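Local structure of metallo-beta-lactamase domain-containing protein (Enterococcus faecalis, 2AZ4) at residues Lys28-Phe33 / Gly156-Glu161; Phe34-Glu39 / Arg99-Leu104; Asp68-Tyr73 / Ser133-Lys138; His85-Leu90 / Ala107-Thr112. The protein is of unknown function but carries two zinc ions in a metallo-beta-lactamase fold and may act as an RNA-binding exonuclease. One frame throughout, in Å; residues are numbered along the deposited sequence.

Overall arrangement
Contacts 1, 2 and 4 are mostly buried, whereas contact 3 lies partly open to solvent, about 26 Å centre to centre from contact 1. Contacts 1 and 4 share one sheet, in which strands 30-34 and 85-89 are neighbours. Contact 1 packs that sheet against the one containing strand 158-164 through aliphatic side chains, with a salt bridge at the exposed end; contact 4 pairs strands 85-89 and 110-113 of the first sheet by backbone hydrogen bonds. Contact 2 joins loops that follow strand 30-34 and helix 95-98, close to the zinc site, with a methionine over a phenylalanine ring. Contact 3 depends on an arginine, a phenylalanine and bridging waters; the backbone ties Tyr103 of contact 2 to its Asp68.

Contact 1 of 4, residues Lys28-Phe33 / Gly156-Glu161; sequences KDAHIF and GEISVE
Ile158 lays its CD1 methyl against the backbone of 30-33, 3.8 Å from Ala30 O. Its CG1 lies anti to the carbonyl carbon and the chain runs on extended (chi2 175°), so the methyl is carried to Ala30 CB (4.1 Å) and Ile32 CG2 (4.2 Å) as well as to the backbone linking them. Further along, Ile32 and Val160 meet tip to tip, CD1 to CG2 at 3.6 Å. Ile32 holds CG1 in the crowded position between backbone N and carbonyl carbon (chi1 64°), while its CG2 sits beside N and turns to Ile158. These contacts belong to the interior of the metallo-beta-lactamase alpha-beta/beta-alpha sandwich: strands 30-34 and 158-164 come from its two different sheets, and the short segments run 27° apart with axes 8.5 Å from each other, a face-to-face packing distance and not strand pairing. Val155 of the neighbouring strand 152-155 touches both Ala30 and Ile32 from the second sheet, and Phe89 adds to Ile32 within the first. Gly156 enters with its backbone: its CA packs 3.9 Å from Ala30 CB, so the main chain comes right up to that methyl. At the exposed end the chemistry changes. Lys28, extended beyond CG, crosses Glu157 obliquely and sets NZ 2.9 Å from Glu157 OE2, a salt bridge made on the syn lone pair of that oxygen. Glu157 also touches Pro180.

Contact 2 of 4, residues Phe34-Glu39 / Arg99-Leu104; sequences FDFGTE and RMINYL
Arg99 runs extended from CG to NE and crosses Thr38 obliquely, so that NH1 reaches Thr38 OG1 at 3.2 Å. The hydroxyl lies at the guanidinium edge, in its plane, and the bond is nearly straight at 167°; Thr38 OG1 donates to Glu39 O. The other terminal nitrogen, NH2, forms a salt bridge with Asp49. Met100 N donates to Phe36 O, 3.2 Å away and in the carbonyl plane. The Met100 side chain, with CG in the crowded position (chi1 73°) and extended beyond it, crosses the Phe36 ring at about a right angle. Its CE methyl stands over the ring centre, 3.6 Å from the Phe36 centroid and 7° off the normal, and SD follows over the same face: a CH-pi and Met-aromatic contact. Met100 O and Ile101 N meet the ring edge in its plane, and Ile101 CG2 touches Phe36 CB. Tyr103 N donates to Met100 O (2.8 Å), and Leu104 CB lies 3.7 Å from Phe36 CE2. Gly37 O is buried with no partner in the model; Met100 CE lies 3.8 Å from it. The loop after helix 95-98, which carries zinc ligands Asp96 and His97, is fastened to the loop after strand 30-34, where Asp35 OD2 bonds to His97 ND1 as a second-shell partner. The Phe36 ring supplies most of the apolar packing, and Arg99, shared by Thr38 and Asp49, is probably fixed in orientation.

Contact 3 of 4, residues Asp68-Tyr73 / Ser133-Lys138; sequences DPRLGY and SPFEEK
An Asx turn and an ST turn meet here: Asp68 forms the first at the start of the 3-10 segment 69-71, and Ser133 the second within a type I beta turn to Glu136. They join loops of the metallo-beta-lactamase domain away from the zinc site. Within the first, the salt bridge is side-on: Arg70 NE and NH2 grip the Asp68 carboxylate through syn lone pairs, NH2 to OD2 at 2.7 Å, while Arg70 N meets OD1 from above the carboxylate plane. A chain bent at chi3 (-68°) turns the guanidinium back to make this grip, which probably fixes its rotation. Face packing and a CH-pi interaction carry the contact itself. Arg70 and Phe135 slide past each other in opposite directions, guanidinium and ring planes 29° apart; Phe135 CD2 lies over the guanidinium centre, and Arg70 CB stands 3.9 Å from the Phe135 centroid. Pro134 CB is over the opposite face of the ring. Leu71 CD2 adds apolar packing, 3.7 Å from both Pro134 CD and Phe135 CE2. Arg70 NH2 and Glu136 OE2 stand 4.1 Å apart, beyond a salt bridge; one water links NH2 to Glu136 OE1 and another links NH1 to it, each accepting from Arg70 and donating to OE1. A third water, in plane at the Phe135 ring edge, donates to Asp68 OD2 at 2.5 Å and accepts from Ser133 OG.

Contact 4 of 4, residues His85-Leu90 / Ala107-Thr112; sequences HTAVFL and AVPLYT
The Phe89 ring has Tyr111 CD2 over one face, offset toward its rim, and the Tyr111 ring has Ala87 CB at its edge, in plane, 3.7 Å from CE2. The two rings lie side by side pointing the same way, their planes 23° apart and their centroids 5.1 Å apart, slid so far that they barely overlap; instead Phe89 CD1 presses on Tyr111 CB at 3.5 Å. As bridge partners they share one face of the sheet, where Ile153 touches each; the same first torsion, CG anti to the carbonyl carbon, runs the rings alongside each other. On the other face Val88 CG1 meets Leu110 CD1, and Val88 CG2 approaches Val108 CG1. Strands 85-89 and 110-113 pair in parallel, as the two strands of a beta-alpha-beta unit with helix 95-98 between them. Val88 N donates to Pro109 O, Tyr111 N to Val88 O at 2.8 Å, and Leu90 N to Tyr111 O, each nearly along the C=O axis. Beyond the last backbone bond, Thr112 OG1, anti to its backbone N (chi1 -163°), donates to Leu90 O at 2.7 Å, from above the carbonyl plane. Leu90 comes just before the metal ligands His92 and His94, and its side chain is about 4 Å from that of the ligand His97. Backbone and hydroxyl bonds tie down the strand end that leads into the zinc ligands, while carbon contacts pack both sheet faces.

Contact 1 of 4, residues Lys28-Phe33 / Gly156-Glu161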
# COMPACT_ATOMS: atom_id res chain seq x y z
N LYS A 28 18.24 -13.54 -20.58
CA LYS A 28 18.20 -13.62 -22.05
C LYS A 28 17.44 -12.42 -22.62
O LYS A 28 17.77 -11.29 -22.29
CB LYS A 28 17.65 -14.96 -22.55
CG LYS A 28 18.56 -16.16 -22.29
CD LYS A 28 17.88 -17.42 -22.79
CE LYS A 28 18.85 -18.56 -22.98
NZ LYS A 28 18.13 -19.79 -23.44
N ASP A 29 16.44 -12.66 -23.46
CA ASP A 29 15.65 -11.57 -24.03
C ASP A 29 14.37 -11.23 -23.26
O ASP A 29 13.43 -10.64 -23.82
CB ASP A 29 15.35 -11.84 -25.51
CG ASP A 29 14.58 -13.12 -25.73
OD1 ASP A 29 14.29 -13.85 -24.76
OD2 ASP A 29 14.27 -13.39 -26.91
N ALA A 30 14.34 -11.59 -21.98
CA ALA A 30 13.22 -11.18 -21.14
C ALA A 30 13.65 -10.38 -19.91
O ALA A 30 14.76 -10.57 -19.38
CB ALA A 30 12.36 -12.40 -20.74
N HIS A 31 12.78 -9.47 -19.49
CA HIS A 31 12.99 -8.78 -18.22
C HIS A 31 11.68 -8.38 -17.57
O HIS A 31 10.68 -8.14 -18.25
CB HIS A 31 14.01 -7.61 -18.34
CG HIS A 31 13.61 -6.48 -19.24
ND1 HIS A 31 12.52 -6.53 -20.09
CD2 HIS A 31 14.18 -5.27 -19.44
CE1 HIS A 31 12.43 -5.39 -20.75
NE2 HIS A 31 13.42 -4.60 -20.37
N ILE A 32 11.70 -8.36 -16.24
CA ILE A 32 10.57 -7.94 -15.43
C ILE A 32 10.98 -6.79 -14.52
O ILE A 32 12.17 -6.60 -14.24
CB ILE A 32 9.97 -9.08 -14.58
CG1 ILE A 32 10.98 -9.59 -13.55
CG2 ILE A 32 9.47 -10.18 -15.50
CD1 ILE A 32 10.43 -10.61 -12.54
N PHE A 33 10.00 -6.00 -14.11
CA PHE A 33 10.21 -4.87 -13.23
C PHE A 33 9.15 -4.93 -12.14
O PHE A 33 8.05 -5.46 -12.39
CB PHE A 33 10.09 -3.52 -13.97
CG PHE A 33 11.11 -3.30 -15.10
CD1 PHE A 33 12.19 -2.45 -14.92
CD2 PHE A 33 10.95 -3.91 -16.33
CE1 PHE A 33 13.13 -2.24 -15.97
CE2 PHE A 33 11.89 -3.72 -17.38
CZ PHE A 33 12.97 -2.87 -17.18
N GLY A 156 9.15 -14.81 -21.08
CA GLY A 156 10.25 -15.60 -21.64
C GLY A 156 10.53 -16.77 -20.71
O GLY A 156 9.62 -17.50 -20.31
N GLU A 157 11.80 -16.93 -20.34
CA GLU A 157 12.19 -18.00 -19.43
C GLU A 157 12.20 -17.58 -17.96
O GLU A 157 12.69 -18.32 -17.11
CB GLU A 157 13.54 -18.55 -19.85
CG GLU A 157 13.47 -19.36 -21.13
CD GLU A 157 14.77 -20.09 -21.41
OE1 GLU A 157 15.12 -21.02 -20.64
OE2 GLU A 157 15.44 -19.74 -22.41
N ILE A 158 11.66 -16.40 -17.66
CA ILE A 158 11.42 -16.00 -16.28
C ILE A 158 10.03 -16.43 -15.83
O ILE A 158 9.03 -16.16 -16.50
CB ILE A 158 11.55 -14.47 -16.06
CG1 ILE A 158 12.77 -13.90 -16.76
CG2 ILE A 158 11.57 -14.15 -14.56
CD1 ILE A 158 12.86 -12.38 -16.67
N SER A 159 9.97 -17.07 -14.68
CA SER A 159 8.71 -17.50 -14.10
C SER A 159 8.46 -16.74 -12.79
O SER A 159 9.34 -16.65 -11.93
CB SER A 159 8.75 -19.01 -13.87
OG SER A 159 7.97 -19.39 -12.75
N VAL A 160 7.28 -16.14 -12.66
CA VAL A 160 6.98 -15.28 -11.51
C VAL A 160 5.72 -15.80 -10.86
O VAL A 160 4.67 -15.88 -11.50
CB VAL A 160 6.79 -13.79 -11.91
CG1 VAL A 160 6.55 -12.91 -10.67
CG2 VAL A 160 7.97 -13.27 -12.74
N GLU A 161 5.84 -16.17 -9.59
CA GLU A 161 4.69 -16.55 -8.80
C GLU A 161 4.27 -15.40 -7.91
O GLU A 161 5.10 -14.84 -7.17
CB GLU A 161 4.97 -17.79 -7.95
CG GLU A 161 3.68 -18.39 -7.31
CD GLU A 161 3.92 -19.70 -6.57
OE1 GLU A 161 4.96 -20.34 -6.85
OE2 GLU A 161 3.07 -20.10 -5.73

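Contact 2 of 4, residues Phe34-Glu39 / Arg99-Leu104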
# COMPACT_ATOMS: atom_id res chain seq x y z
N PHE A 34 9.46 -4.36 -10.98
CA PHE A 34 8.57 -4.26 -9.81
C PHE A 34 9.24 -3.36 -8.78
O PHE A 34 10.46 -3.37 -8.66
CB PHE A 34 8.30 -5.64 -9.18
CG PHE A 34 9.56 -6.45 -8.91
CD1 PHE A 34 10.05 -7.33 -9.88
CD2 PHE A 34 10.25 -6.32 -7.70
CE1 PHE A 34 11.20 -8.06 -9.66
CE2 PHE A 34 11.41 -7.07 -7.46
CZ PHE A 34 11.89 -7.93 -8.44
N ASP A 35 8.48 -2.54 -8.06
CA ASP A 35 7.11 -2.17 -8.41
C ASP A 35 7.18 -0.99 -9.39
O ASP A 35 8.00 -1.02 -10.32
CB ASP A 35 6.33 -1.84 -7.13
CG ASP A 35 6.10 -3.07 -6.26
OD1 ASP A 35 5.78 -4.15 -6.82
OD2 ASP A 35 6.20 -2.98 -5.01
N PHE A 36 6.33 0.02 -9.22
CA PHE A 36 6.25 1.14 -10.18
C PHE A 36 5.68 2.44 -9.56
O PHE A 36 4.76 3.03 -10.11
CB PHE A 36 5.42 0.71 -11.41
CG PHE A 36 5.97 1.22 -12.70
CD1 PHE A 36 7.17 0.70 -13.21
CD2 PHE A 36 5.33 2.22 -13.41
CE1 PHE A 36 7.70 1.17 -14.40
CE2 PHE A 36 5.86 2.70 -14.62
CZ PHE A 36 7.05 2.18 -15.11
N GLY A 37 6.22 2.83 -8.40
CA GLY A 37 5.88 4.09 -7.78
C GLY A 37 7.02 5.05 -8.03
O GLY A 37 7.96 4.74 -8.76
N THR A 38 6.92 6.23 -7.43
CA THR A 38 7.99 7.21 -7.52
C THR A 38 8.62 7.33 -6.15
O THR A 38 7.99 6.97 -5.15
CB THR A 38 7.48 8.62 -7.99
OG1 THR A 38 6.75 9.25 -6.93
CG2 THR A 38 6.59 8.50 -9.20
N GLU A 39 9.86 7.81 -6.09
CA GLU A 39 10.41 8.23 -4.80
C GLU A 39 9.72 9.52 -4.36
O GLU A 39 9.14 10.23 -5.19
CB GLU A 39 11.93 8.42 -4.88
CG GLU A 39 12.69 7.13 -5.22
CD GLU A 39 14.22 7.29 -5.17
OE1 GLU A 39 14.69 8.30 -4.60
OE2 GLU A 39 14.94 6.42 -5.72
N ARG A 99 2.36 4.69 -7.88
CA ARG A 99 2.06 6.07 -8.27
C ARG A 99 2.21 6.35 -9.77
O ARG A 99 1.45 7.15 -10.32
CB ARG A 99 2.90 7.06 -7.48
CG ARG A 99 2.43 8.48 -7.60
CD ARG A 99 3.20 9.43 -6.71
NE ARG A 99 2.71 10.73 -7.10
CZ ARG A 99 3.43 11.71 -7.63
NH1 ARG A 99 4.76 11.64 -7.74
NH2 ARG A 99 2.78 12.80 -7.97
N MET A 100 3.18 5.74 -10.43
CA MET A 100 3.41 6.07 -11.83
C MET A 100 2.93 5.05 -12.86
O MET A 100 3.37 5.11 -14.01
CB MET A 100 4.88 6.49 -12.10
CG MET A 100 5.92 5.37 -12.08
SD MET A 100 7.54 5.87 -12.78
CE MET A 100 8.45 4.34 -12.49
N ILE A 101 2.03 4.12 -12.49
CA ILE A 101 1.67 3.07 -13.45
C ILE A 101 1.11 3.65 -14.78
O ILE A 101 1.27 3.04 -15.84
CB ILE A 101 0.71 1.98 -12.90
CG1 ILE A 101 -0.60 2.61 -12.37
CG2 ILE A 101 1.44 1.11 -11.84
CD1 ILE A 101 -1.70 1.60 -12.25
N ASN A 102 0.51 4.85 -14.73
CA ASN A 102 -0.04 5.42 -15.97
C ASN A 102 1.04 5.83 -16.97
O ASN A 102 0.75 6.04 -18.15
CB ASN A 102 -0.95 6.61 -15.71
CG ASN A 102 -2.31 6.21 -15.18
OD1 ASN A 102 -3.00 7.01 -14.52
ND2 ASN A 102 -2.74 5.01 -15.49
N TYR A 103 2.28 5.92 -16.50
CA TYR A 103 3.41 6.19 -17.40
C TYR A 103 3.99 4.92 -18.04
O TYR A 103 4.85 4.99 -18.93
CB TYR A 103 4.52 6.95 -16.67
CG TYR A 103 4.24 8.43 -16.47
CD1 TYR A 103 3.10 9.05 -17.02
CD2 TYR A 103 5.12 9.21 -15.73
CE1 TYR A 103 2.87 10.43 -16.82
CE2 TYR A 103 4.91 10.57 -15.54
CZ TYR A 103 3.79 11.17 -16.08
OH TYR A 103 3.62 12.53 -15.86
N LEU A 104 3.56 3.77 -17.56
CA LEU A 104 3.99 2.49 -18.13
C LEU A 104 3.41 2.32 -19.54
O LEU A 104 2.20 2.40 -19.73
CB LEU A 104 3.59 1.31 -17.24
CG LEU A 104 4.05 -0.08 -17.73
CD1 LEU A 104 5.60 -0.24 -17.90
CD2 LEU A 104 3.46 -1.24 -16.91

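Contact 3 of 4, residues Asp68-Tyr73 / Ser133-Lys138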
# COMPACT_ATOMS: atom_id res chain seq x y z
N ASP A 68 5.77 4.96 -21.56
CA ASP A 68 4.86 5.17 -22.69
C ASP A 68 5.60 6.06 -23.69
O ASP A 68 5.93 7.18 -23.35
CB ASP A 68 3.58 5.84 -22.16
CG ASP A 68 2.50 6.08 -23.24
OD1 ASP A 68 2.74 5.89 -24.45
OD2 ASP A 68 1.37 6.48 -22.84
N PRO A 69 5.86 5.57 -24.91
CA PRO A 69 6.60 6.39 -25.89
C PRO A 69 5.98 7.75 -26.18
O PRO A 69 6.70 8.70 -26.50
CB PRO A 69 6.54 5.55 -27.17
CG PRO A 69 5.53 4.51 -26.93
CD PRO A 69 5.50 4.26 -25.47
N ARG A 70 4.65 7.85 -26.08
CA ARG A 70 3.94 9.09 -26.38
C ARG A 70 4.36 10.24 -25.46
O ARG A 70 4.16 11.41 -25.78
CB ARG A 70 2.42 8.87 -26.30
CG ARG A 70 1.88 7.73 -27.19
CD ARG A 70 0.39 7.53 -26.93
NE ARG A 70 0.16 7.00 -25.58
CZ ARG A 70 -1.04 6.82 -25.05
NH1 ARG A 70 -2.13 7.13 -25.74
NH2 ARG A 70 -1.15 6.31 -23.83
N LEU A 71 4.94 9.90 -24.32
CA LEU A 71 5.44 10.92 -23.39
C LEU A 71 6.63 11.68 -23.97
O LEU A 71 6.96 12.78 -23.50
CB LEU A 71 5.83 10.28 -22.04
CG LEU A 71 4.71 9.65 -21.18
CD1 LEU A 71 5.31 8.83 -20.02
CD2 LEU A 71 3.73 10.70 -20.67
N GLY A 72 7.27 11.11 -24.98
CA GLY A 72 8.40 11.78 -25.62
C GLY A 72 9.64 11.82 -24.74
O GLY A 72 10.50 12.70 -24.90
N TYR A 73 9.74 10.87 -23.81
CA TYR A 73 10.93 10.73 -22.98
C TYR A 73 11.99 10.05 -23.84
O TYR A 73 11.68 9.12 -24.58
CB TYR A 73 10.60 9.89 -21.74
CG TYR A 73 11.79 9.21 -21.13
CD1 TYR A 73 12.65 9.90 -20.28
CD2 TYR A 73 12.07 7.87 -21.41
CE1 TYR A 73 13.76 9.28 -19.72
CE2 TYR A 73 13.18 7.24 -20.85
CZ TYR A 73 14.01 7.95 -20.00
OH TYR A 73 15.10 7.34 -19.44
N SER A 133 -2.29 9.93 -17.05
CA SER A 133 -1.69 9.92 -18.36
C SER A 133 -2.11 11.22 -19.07
O SER A 133 -3.30 11.53 -19.08
CB SER A 133 -2.20 8.75 -19.17
OG SER A 133 -1.69 8.85 -20.49
N PRO A 134 -1.17 11.94 -19.71
CA PRO A 134 -1.61 13.17 -20.42
C PRO A 134 -2.48 12.86 -21.64
O PRO A 134 -3.00 13.79 -22.28
CB PRO A 134 -0.29 13.83 -20.85
CG PRO A 134 0.80 13.06 -20.15
CD PRO A 134 0.28 11.71 -19.87
N PHE A 135 -2.66 11.58 -21.96
CA PHE A 135 -3.44 11.15 -23.13
C PHE A 135 -4.78 10.54 -22.79
O PHE A 135 -5.45 9.96 -23.64
CB PHE A 135 -2.59 10.22 -23.99
CG PHE A 135 -1.18 10.67 -24.09
CD1 PHE A 135 -0.83 11.73 -24.92
CD2 PHE A 135 -0.20 10.10 -23.28
CE1 PHE A 135 0.48 12.20 -24.97
CE2 PHE A 135 1.11 10.56 -23.33
CZ PHE A 135 1.45 11.60 -24.18
N GLU A 136 -5.21 10.71 -21.54
CA GLU A 136 -6.51 10.21 -21.11
C GLU A 136 -7.15 11.15 -20.09
O GLU A 136 -6.52 12.12 -19.67
CB GLU A 136 -6.36 8.80 -20.53
CG GLU A 136 -6.90 7.71 -21.46
CD GLU A 136 -5.82 7.07 -22.26
OE1 GLU A 136 -6.13 6.18 -23.06
OE2 GLU A 136 -4.65 7.47 -22.08
N GLU A 137 -8.39 10.85 -19.70
CA GLU A 137 -9.09 11.59 -18.67
C GLU A 137 -8.30 11.52 -17.38
O GLU A 137 -7.56 10.55 -17.16
CB GLU A 137 -10.51 11.02 -18.48
CG GLU A 137 -11.62 12.06 -18.53
CD GLU A 137 -11.83 12.63 -19.92
OE1 GLU A 137 -12.55 11.99 -20.72
OE2 GLU A 137 -11.29 13.72 -20.22
N LYS A 138 -8.45 12.54 -16.53
CA LYS A 138 -7.63 12.67 -15.33
C LYS A 138 -7.76 11.44 -14.41
O LYS A 138 -6.77 11.01 -13.80
CB LYS A 138 -7.95 13.96 -14.57
CG LYS A 138 -7.29 14.07 -13.20
CD LYS A 138 -7.44 15.48 -12.60
CE LYS A 138 -6.95 15.50 -11.16
NZ LYS A 138 -6.76 16.90 -10.63
O HOH W 1 0.82 7.65 -20.65
O HOH W 2 -3.40 4.57 -22.93
O HOH W 3 -4.96 6.78 -25.36

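Contact 4 of 4, residues His85-Leu90 / Ala107-Thr112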
# COMPACT_ATOMS: atom_id res chain seq x y z
N HIS A 85 10.53 -9.80 -24.43
CA HIS A 85 9.47 -10.05 -23.43
C HIS A 85 9.70 -9.14 -22.24
O HIS A 85 10.77 -9.16 -21.64
CB HIS A 85 9.48 -11.51 -22.95
CG HIS A 85 9.50 -12.52 -24.06
ND1 HIS A 85 8.36 -12.90 -24.75
CD2 HIS A 85 10.52 -13.24 -24.59
CE1 HIS A 85 8.69 -13.79 -25.67
NE2 HIS A 85 9.98 -14.02 -25.59
N THR A 86 8.68 -8.34 -21.90
CA THR A 86 8.77 -7.38 -20.82
C THR A 86 7.48 -7.46 -20.05
O THR A 86 6.41 -7.64 -20.65
CB THR A 86 8.95 -5.94 -21.36
OG1 THR A 86 10.08 -5.87 -22.26
CG2 THR A 86 9.14 -4.95 -20.19
N ALA A 87 7.55 -7.31 -18.72
CA ALA A 87 6.34 -7.21 -17.92
C ALA A 87 6.62 -6.51 -16.61
O ALA A 87 7.76 -6.50 -16.12
CB ALA A 87 5.75 -8.62 -17.63
N VAL A 88 5.56 -5.97 -16.01
CA VAL A 88 5.71 -5.25 -14.77
C VAL A 88 4.74 -5.86 -13.77
O VAL A 88 3.61 -6.19 -14.11
CB VAL A 88 5.48 -3.69 -14.91
CG1 VAL A 88 5.54 -2.98 -13.55
CG2 VAL A 88 6.48 -3.04 -15.84
N PHE A 89 5.18 -5.98 -12.53
CA PHE A 89 4.36 -6.52 -11.45
C PHE A 89 4.21 -5.49 -10.37
O PHE A 89 5.13 -4.68 -10.11
CB PHE A 89 5.00 -7.81 -10.90
CG PHE A 89 5.05 -8.92 -11.89
CD1 PHE A 89 4.08 -9.92 -11.88
CD2 PHE A 89 6.06 -8.97 -12.85
CE1 PHE A 89 4.11 -10.96 -12.82
CE2 PHE A 89 6.10 -10.00 -13.81
CZ PHE A 89 5.12 -10.99 -13.80
N LEU A 90 3.06 -5.53 -9.70
CA LEU A 90 2.74 -4.57 -8.66
C LEU A 90 2.35 -5.32 -7.38
O LEU A 90 1.33 -6.01 -7.34
CB LEU A 90 1.61 -3.67 -9.18
CG LEU A 90 0.96 -2.57 -8.40
CD1 LEU A 90 1.97 -1.60 -7.76
CD2 LEU A 90 -0.07 -1.84 -9.31
N ALA A 107 1.51 -1.06 -24.12
CA ALA A 107 1.87 -2.37 -24.70
C ALA A 107 2.55 -3.33 -23.72
O ALA A 107 2.59 -4.55 -23.94
CB ALA A 107 2.73 -2.18 -25.95
N VAL A 108 3.10 -2.81 -22.63
CA VAL A 108 3.74 -3.69 -21.65
C VAL A 108 2.66 -4.14 -20.65
O VAL A 108 2.00 -3.30 -20.10
CB VAL A 108 4.91 -2.97 -20.93
CG1 VAL A 108 5.49 -3.85 -19.79
CG2 VAL A 108 5.99 -2.62 -21.93
N PRO A 109 2.48 -5.47 -20.45
CA PRO A 109 1.50 -5.91 -19.46
C PRO A 109 1.89 -5.59 -18.03
O PRO A 109 3.08 -5.62 -17.69
CB PRO A 109 1.45 -7.43 -19.65
CG PRO A 109 2.79 -7.79 -20.30
CD PRO A 109 3.09 -6.60 -21.17
N LEU A 110 0.88 -5.36 -17.21
CA LEU A 110 1.03 -4.98 -15.81
C LEU A 110 0.19 -5.96 -15.00
O LEU A 110 -1.04 -6.08 -15.22
CB LEU A 110 0.57 -3.54 -15.58
CG LEU A 110 0.51 -2.99 -14.13
CD1 LEU A 110 1.89 -3.02 -13.50
CD2 LEU A 110 -0.05 -1.55 -14.08
N TYR A 111 0.86 -6.68 -14.10
CA TYR A 111 0.27 -7.82 -13.38
C TYR A 111 0.15 -7.48 -11.92
O TYR A 111 1.04 -6.88 -11.32
CB TYR A 111 1.12 -9.10 -13.52
CG TYR A 111 1.20 -9.67 -14.92
CD1 TYR A 111 0.17 -10.46 -15.45
CD2 TYR A 111 2.30 -9.39 -15.73
CE1 TYR A 111 0.23 -10.96 -16.71
CE2 TYR A 111 2.38 -9.89 -17.00
CZ TYR A 111 1.35 -10.68 -17.49
OH TYR A 111 1.44 -11.16 -18.74
N THR A 112 -0.95 -7.89 -11.32
CA THR A 112 -1.14 -7.65 -9.92
C THR A 112 -2.23 -8.61 -9.45
O THR A 112 -2.90 -9.20 -10.27
CB THR A 112 -1.46 -6.16 -9.62
OG1 THR A 112 -1.25 -5.91 -8.23
CG2 THR A 112 -2.89 -5.77 -10.01